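Local coordinates for DUF4974 domain-containing protein (Parabacteroides distasonis, PDB 4M0N) that probably acts as a membrane-anchored anti-sigma factor of the FecR family, restraining a sigma factor, at residues L160-T165 with I171-R176; A205-I210 with S223-Y228. The protein carries 1 engineered substitution. All coordinates share one frame; numbering follows the deposited sequence.

Contact 1: residues L160-T165 with I171-R176; sequences LYFNRT and IHDLER
Leu-160 and Leu-174 meet through one methyl each, CD1 of the first against CD2 of the second at 3.6 Å, with the two side chains crossing at about a right angle. Leu-160 turns its CG beside its own backbone N (chi1 -66°), which leaves the branched end reaching toward the helix. Leu-174 leaves the helix pointing neither at the strand nor away from it, and it is the CD2 branch that reaches the strand. The same methyl lies 4.4 Å from CZ of Phe-162, near the plane of the ring, so one leucine branch serves two strand residues, all three of them apolar and suited to this buried side. The phenyl edge also receives a carboxylate: OD2 of Asp-173 lies in the ring plane, 3.7 Å from CE1 of Phe-162, with ring and carboxylate planes only 12° apart. An aromatic rim, slightly positive at its C-H groups, suits an acidic oxygen in this position.

Strand 160-162 runs antiparallel to the helix that follows it, 176° between directions and 10.6 Å between axes. This is the opening beta-alpha unit of the FecR C-terminal domain, where the two-stranded sheet of 159-166 and 193-199 covers one side of the helices.

The other oxygen of Asp-173, OD1, is gripped by Arg-176 NH2 at 3.0 Å, one turn on, and forms a salt bridge to Lys-99. Without the carboxylate, as with an alanine in its place, Lys-99 would probably lose a counter-charge and the Arg-176 guanidinium one of its holds. NH1 of that arginine has acidic partners of its own, Asp-104 and Glu-103.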
loop_
_atom_site.group_PDB
_atom_site.type_symbol
_atom_site.label_atom_id
_atom_site.label_comp_id
_atom_site.label_asym_id
_atom_site.label_seq_id
_atom_site.Cartn_x
_atom_site.Cartn_y
_atom_site.Cartn_z
ATOM N N LEU A 160 -7.944 7.432 -3.873
ATOM C CA LEU A 160 -8.230 6.243 -3.086
ATOM C C LEU A 160 -8.962 5.273 -3.978
ATOM O O LEU A 160 -9.788 5.672 -4.783
ATOM C CB LEU A 160 -9.133 6.587 -1.895
ATOM C CG LEU A 160 -8.517 7.489 -0.838
ATOM C CD1 LEU A 160 -9.588 8.026 0.107
ATOM C CD2 LEU A 160 -7.433 6.753 -0.057
ATOM N N TYR A 161 -8.629 3.992 -3.854
ATOM C CA TYR A 161 -9.327 2.968 -4.603
ATOM C C TYR A 161 -9.643 1.813 -3.665
ATOM O O TYR A 161 -8.726 1.230 -3.058
ATOM C CB TYR A 161 -8.437 2.481 -5.750
ATOM C CG TYR A 161 -8.964 1.265 -6.478
ATOM C CD1 TYR A 161 -10.253 1.234 -7.003
ATOM C CD2 TYR A 161 -8.173 0.143 -6.636
ATOM C CE1 TYR A 161 -10.719 0.116 -7.681
ATOM C CE2 TYR A 161 -8.625 -0.969 -7.317
ATOM C CZ TYR A 161 -9.892 -0.982 -7.842
ATOM O OH TYR A 161 -10.352 -2.088 -8.505
ATOM N N PHE A 162 -10.928 1.498 -3.557
ATOM C CA PHE A 162 -11.369 0.384 -2.724
ATOM C C PHE A 162 -12.130 -0.576 -3.605
ATOM O O PHE A 162 -12.990 -0.184 -4.373
ATOM C CB PHE A 162 -12.223 0.861 -1.552
ATOM C CG PHE A 162 -11.574 1.952 -0.737
ATOM C CD1 PHE A 162 -10.299 1.784 -0.206
ATOM C CD2 PHE A 162 -12.238 3.148 -0.509
ATOM C CE1 PHE A 162 -9.696 2.785 0.550
ATOM C CE2 PHE A 162 -11.639 4.146 0.244
ATOM C CZ PHE A 162 -10.376 3.969 0.773
ATOM N N ASN A 163 -11.755 -1.837 -3.526
ATOM C CA ASN A 163 -12.446 -2.875 -4.258
ATOM C C ASN A 163 -12.641 -4.021 -3.297
ATOM O O ASN A 163 -11.733 -4.802 -3.073
ATOM C CB ASN A 163 -11.648 -3.290 -5.483
ATOM C CG ASN A 163 -12.335 -4.386 -6.288
ATOM O OD1 ASN A 163 -13.556 -4.581 -6.207
ATOM N ND2 ASN A 163 -11.552 -5.099 -7.083
ATOM N N ARG A 164 -13.839 -4.093 -2.710
ATOM C CA ARG A 164 -14.124 -5.064 -1.647
ATOM C C ARG A 164 -13.046 -4.993 -0.568
ATOM O O ARG A 164 -12.541 -6.006 -0.050
ATOM C CB ARG A 164 -14.260 -6.487 -2.217
ATOM C CG ARG A 164 -15.052 -7.410 -1.299
ATOM C CD ARG A 164 -15.397 -8.740 -1.959
ATOM N NE ARG A 164 -16.406 -9.440 -1.162
ATOM C CZ ARG A 164 -16.165 -10.097 -0.028
ATOM N NH1 ARG A 164 -14.931 -10.183 0.464
ATOM N NH2 ARG A 164 -17.170 -10.685 0.618
ATOM N N THR A 165 -12.670 -3.763 -0.233
ATOM C CA THR A 165 -11.656 -3.541 0.761
ATOM C C THR A 165 -12.294 -3.586 2.129
ATOM O O THR A 165 -13.319 -2.939 2.344
ATOM C CB THR A 165 -10.991 -2.166 0.563
ATOM O OG1 THR A 165 -10.450 -2.111 -0.754
ATOM C CG2 THR A 165 -9.895 -1.943 1.570
ATOM N N ILE A 171 -9.872 2.293 6.908
ATOM C CA ILE A 171 -9.631 3.279 7.952
ATOM C C ILE A 171 -8.146 3.546 8.145
ATOM O O ILE A 171 -7.745 4.675 8.380
ATOM C CB ILE A 171 -10.299 2.860 9.282
ATOM C CG1 ILE A 171 -11.814 3.010 9.145
ATOM C CG2 ILE A 171 -9.749 3.653 10.450
ATOM C CD1 ILE A 171 -12.560 2.354 10.278
ATOM N N HIS A 172 -7.317 2.515 8.040
ATOM C CA HIS A 172 -5.874 2.758 8.119
ATOM C C HIS A 172 -5.387 3.635 6.953
ATOM O O HIS A 172 -4.623 4.561 7.163
ATOM C CB HIS A 172 -5.139 1.438 8.127
ATOM C CG HIS A 172 -5.139 0.765 9.459
ATOM N ND1 HIS A 172 -4.127 -0.079 9.868
ATOM C CD2 HIS A 172 -6.012 0.838 10.490
ATOM C CE1 HIS A 172 -4.387 -0.509 11.093
ATOM N NE2 HIS A 172 -5.526 0.030 11.493
ATOM N N ASP A 173 -5.874 3.378 5.742
ATOM C CA ASP A 173 -5.538 4.225 4.595
ATOM C C ASP A 173 -5.948 5.667 4.824
ATOM O O ASP A 173 -5.202 6.615 4.500
ATOM C CB ASP A 173 -6.221 3.766 3.311
ATOM C CG ASP A 173 -5.676 2.467 2.771
ATOM O OD1 ASP A 173 -4.607 2.023 3.211
ATOM O OD2 ASP A 173 -6.332 1.917 1.864
ATOM N N LEU A 174 -7.151 5.856 5.364
ATOM C CA LEU A 174 -7.628 7.214 5.624
ATOM C C LEU A 174 -6.802 7.919 6.684
ATOM O O LEU A 174 -6.390 9.089 6.501
ATOM C CB LEU A 174 -9.105 7.217 6.017
ATOM C CG LEU A 174 -10.114 6.658 4.998
ATOM C CD1 LEU A 174 -11.525 6.813 5.549
ATOM C CD2 LEU A 174 -10.004 7.290 3.627
ATOM N N GLU A 175 -6.523 7.222 7.778
ATOM C CA GLU A 175 -5.692 7.810 8.820
ATOM C C GLU A 175 -4.344 8.269 8.291
ATOM O O GLU A 175 -3.860 9.370 8.598
ATOM C CB GLU A 175 -5.440 6.826 9.964
ATOM C CG GLU A 175 -6.644 6.455 10.781
ATOM C CD GLU A 175 -6.251 5.582 11.951
ATOM O OE1 GLU A 175 -5.835 4.428 11.704
ATOM O OE2 GLU A 175 -6.367 6.061 13.090
ATOM N N ARG A 176 -3.729 7.435 7.463
ATOM C CA ARG A 176 -2.439 7.765 6.902
ATOM C C ARG A 176 -2.471 8.890 5.857
ATOM O O ARG A 176 -1.592 9.751 5.830
ATOM C CB ARG A 176 -1.832 6.509 6.284
ATOM C CG ARG A 176 -1.395 5.526 7.336
ATOM C CD ARG A 176 -0.574 4.398 6.716
ATOM N NE ARG A 176 -1.402 3.540 5.887
ATOM C CZ ARG A 176 -1.832 2.321 6.218
ATOM N NH1 ARG A 176 -1.530 1.780 7.374
ATOM N NH2 ARG A 176 -2.608 1.644 5.373
#

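Contact 2: residues A205-I210 with S223-Y228; sequences AVLNAI and SRIVLY
Within 205-210, Leu-207 carries the contact with 223-228, reaching the strand between Ile-225 and Leu-227. Its CB leaves the helix toward the strand but remains 5.5 Å from the nearest methyl there, CD2 of Leu-227. With CG set beside the backbone N (chi1 -64°), the chain extends farther toward the sheet, and CG lies 5.0 Å from that same CD2. The fork then splits the work. Leu-207 CD1 goes to the isoleucine, 4.2 Å from Ile-225 CD1. The same Leu-207 CD1 is 4.3 Å from Ile-225 CG2, so it is presented to both ends of the branched side chain. Leu-207 CD2 goes the other way, to CD2 of Leu-227 at 4.1 Å, and there the two leucines cross at about a right angle. A branched residue suits this place because its two tips can address two strand neighbours at once, whereas an unbranched chain has a single end.

Ile-225 and Leu-227 stand two positions apart, hence on the same face of the strand, with Val-226 between them on the other face. Strand 224-228 is the central one of a three-stranded sheet, flanked by 182-184 and 217-221, and helix 203-214 lies against its inner face. Tyr-218 from strand 217-221 packs on both Leu-207 and Leu-227, while Leu-184 and Ile-182 line the other flank of Leu-227. This layer of sheet over helix belongs to the FecR C-terminal domain, whose sequence places it in the clan of the secretin N0 domain.

Every touching atom is a methyl carbon at ordinary van der Waals separation, so the helix is held to the sheet here by dispersion and the exclusion of water, without directional bonds.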
loop_
_atom_site.group_PDB
_atom_site.type_symbol
_atom_site.label_atom_id
_atom_site.label_comp_id
_atom_site.label_asym_id
_atom_site.label_seq_id
_atom_site.Cartn_x
_atom_site.Cartn_y
_atom_site.Cartn_z
ATOM N N ALA A 205 -15.859 14.019 2.772
ATOM C CA ALA A 205 -16.522 13.478 1.575
ATOM C C ALA A 205 -16.384 11.972 1.445
ATOM O O ALA A 205 -17.316 11.257 1.033
ATOM C CB ALA A 205 -15.932 14.146 0.338
ATOM N N VAL A 206 -15.189 11.475 1.755
ATOM C CA VAL A 206 -14.969 10.053 1.695
ATOM C C VAL A 206 -15.809 9.355 2.750
ATOM O O VAL A 206 -16.443 8.358 2.446
ATOM C CB VAL A 206 -13.494 9.668 1.845
ATOM C CG1 VAL A 206 -13.387 8.153 1.859
ATOM C CG2 VAL A 206 -12.653 10.271 0.713
ATOM N N LEU A 207 -15.845 9.899 3.967
ATOM C CA LEU A 207 -16.671 9.320 5.021
ATOM C C LEU A 207 -18.176 9.384 4.693
ATOM O O LEU A 207 -18.889 8.424 4.939
ATOM C CB LEU A 207 -16.371 9.960 6.371
ATOM C CG LEU A 207 -14.934 9.714 6.867
ATOM C CD1 LEU A 207 -14.684 10.555 8.107
ATOM C CD2 LEU A 207 -14.713 8.237 7.147
ATOM N N ASN A 208 -18.633 10.475 4.084
ATOM C CA ASN A 208 -20.029 10.555 3.614
ATOM C C ASN A 208 -20.359 9.472 2.585
ATOM O O ASN A 208 -21.429 8.849 2.624
ATOM C CB ASN A 208 -20.337 11.944 3.019
ATOM C CG ASN A 208 -20.209 13.064 4.029
ATOM O OD1 ASN A 208 -20.303 12.853 5.236
ATOM N ND2 ASN A 208 -20.017 14.281 3.532
ATOM N N ALA A 209 -19.436 9.232 1.668
ATOM C CA ALA A 209 -19.627 8.206 0.655
ATOM C C ALA A 209 -19.725 6.825 1.279
ATOM O O ALA A 209 -20.527 5.995 0.850
ATOM C CB ALA A 209 -18.509 8.258 -0.355
ATOM N N ILE A 210 -18.903 6.580 2.294
ATOM C CA ILE A 210 -18.981 5.346 3.057
ATOM C C ILE A 210 -20.307 5.256 3.783
ATOM O O ILE A 210 -20.919 4.194 3.783
ATOM C CB ILE A 210 -17.811 5.232 4.053
ATOM C CG1 ILE A 210 -16.529 4.956 3.280
ATOM C CG2 ILE A 210 -18.016 4.102 5.037
ATOM C CD1 ILE A 210 -15.278 5.253 4.054
ATOM N N SER A 223 -9.461 15.554 18.642
ATOM C CA SER A 223 -8.459 14.969 17.744
ATOM C C SER A 223 -8.725 13.501 17.379
ATOM O O SER A 223 -7.792 12.753 17.065
ATOM C CB SER A 223 -7.054 15.095 18.347
ATOM O OG SER A 223 -6.808 14.062 19.290
ATOM N N ARG A 224 -9.986 13.097 17.426
ATOM C CA ARG A 224 -10.366 11.720 17.169
ATOM C C ARG A 224 -11.623 11.749 16.316
ATOM O O ARG A 224 -12.549 12.505 16.618
ATOM C CB ARG A 224 -10.648 11.018 18.501
ATOM C CG ARG A 224 -10.373 9.527 18.516
ATOM C CD ARG A 224 -10.778 8.924 19.852
ATOM N NE ARG A 224 -9.993 7.734 20.187
ATOM C CZ ARG A 224 -10.141 7.012 21.299
ATOM N NH1 ARG A 224 -11.052 7.342 22.212
ATOM N NH2 ARG A 224 -9.369 5.950 21.501
ATOM N N ILE A 225 -11.646 10.972 15.236
ATOM C CA ILE A 225 -12.898 10.667 14.568
ATOM C C ILE A 225 -13.285 9.251 14.956
ATOM O O ILE A 225 -12.468 8.333 14.867
ATOM C CB ILE A 225 -12.819 10.780 13.030
ATOM C CG1 ILE A 225 -12.586 12.231 12.620
ATOM C CG2 ILE A 225 -14.105 10.269 12.391
ATOM C CD1 ILE A 225 -12.406 12.417 11.137
ATOM N N VAL A 226 -14.536 9.091 15.382
ATOM C CA VAL A 226 -15.087 7.790 15.781
ATOM C C VAL A 226 -16.170 7.363 14.795
ATOM O O VAL A 226 -17.069 8.137 14.487
ATOM C CB VAL A 226 -15.705 7.858 17.186
ATOM C CG1 VAL A 226 -16.271 6.498 17.587
ATOM C CG2 VAL A 226 -14.678 8.351 18.206
ATOM N N LEU A 227 -16.068 6.141 14.286
ATOM C CA LEU A 227 -17.064 5.604 13.364
ATOM C C LEU A 227 -18.030 4.744 14.146
ATOM O O LEU A 227 -17.632 4.067 15.097
ATOM C CB LEU A 227 -16.418 4.753 12.269
ATOM C CG LEU A 227 -15.419 5.449 11.343
ATOM C CD1 LEU A 227 -14.983 4.533 10.199
ATOM C CD2 LEU A 227 -15.991 6.750 10.788
ATOM N N TYR A 228 -19.300 4.789 13.762
ATOM C CA TYR A 228 -20.326 4.048 14.478
ATOM C C TYR A 228 -21.504 3.712 13.566
ATOM O O TYR A 228 -21.492 4.037 12.373
ATOM C CB TYR A 228 -20.767 4.828 15.717
ATOM C CG TYR A 228 -21.524 6.085 15.406
ATOM C CD1 TYR A 228 -20.864 7.257 15.035
ATOM C CD2 TYR A 228 -22.921 6.117 15.510
ATOM C CE1 TYR A 228 -21.580 8.418 14.753
ATOM C CE2 TYR A 228 -23.637 7.260 15.231
ATOM C CZ TYR A 228 -22.972 8.407 14.853
ATOM O OH TYR A 228 -23.729 9.517 14.578
#

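How the contacts relate
Contact 1 closes before contact 2 opens along the chain, yet their centres are only 12 Å apart and they share one hydrophobic interior. The contacts meet where helices 167-178 and 203-214 pack together: Leu-174 CD1 lies 3.8 Å from Leu-207 CD2. Strand 159-166 reaches the second helix as well, with Leu-160 CD1 3.8 Å from Val-206 CG2, and Ile-171 of the first helix also packs on Leu-227. The helices are therefore layered between two sheets, the two-stranded one of contact 1 and the three-stranded one of contact 2. Contact 1 faces the rest of the chain, with the Asp-173 side chain about 11 Å from a bound magnesium ion; contact 2 lies away from that site.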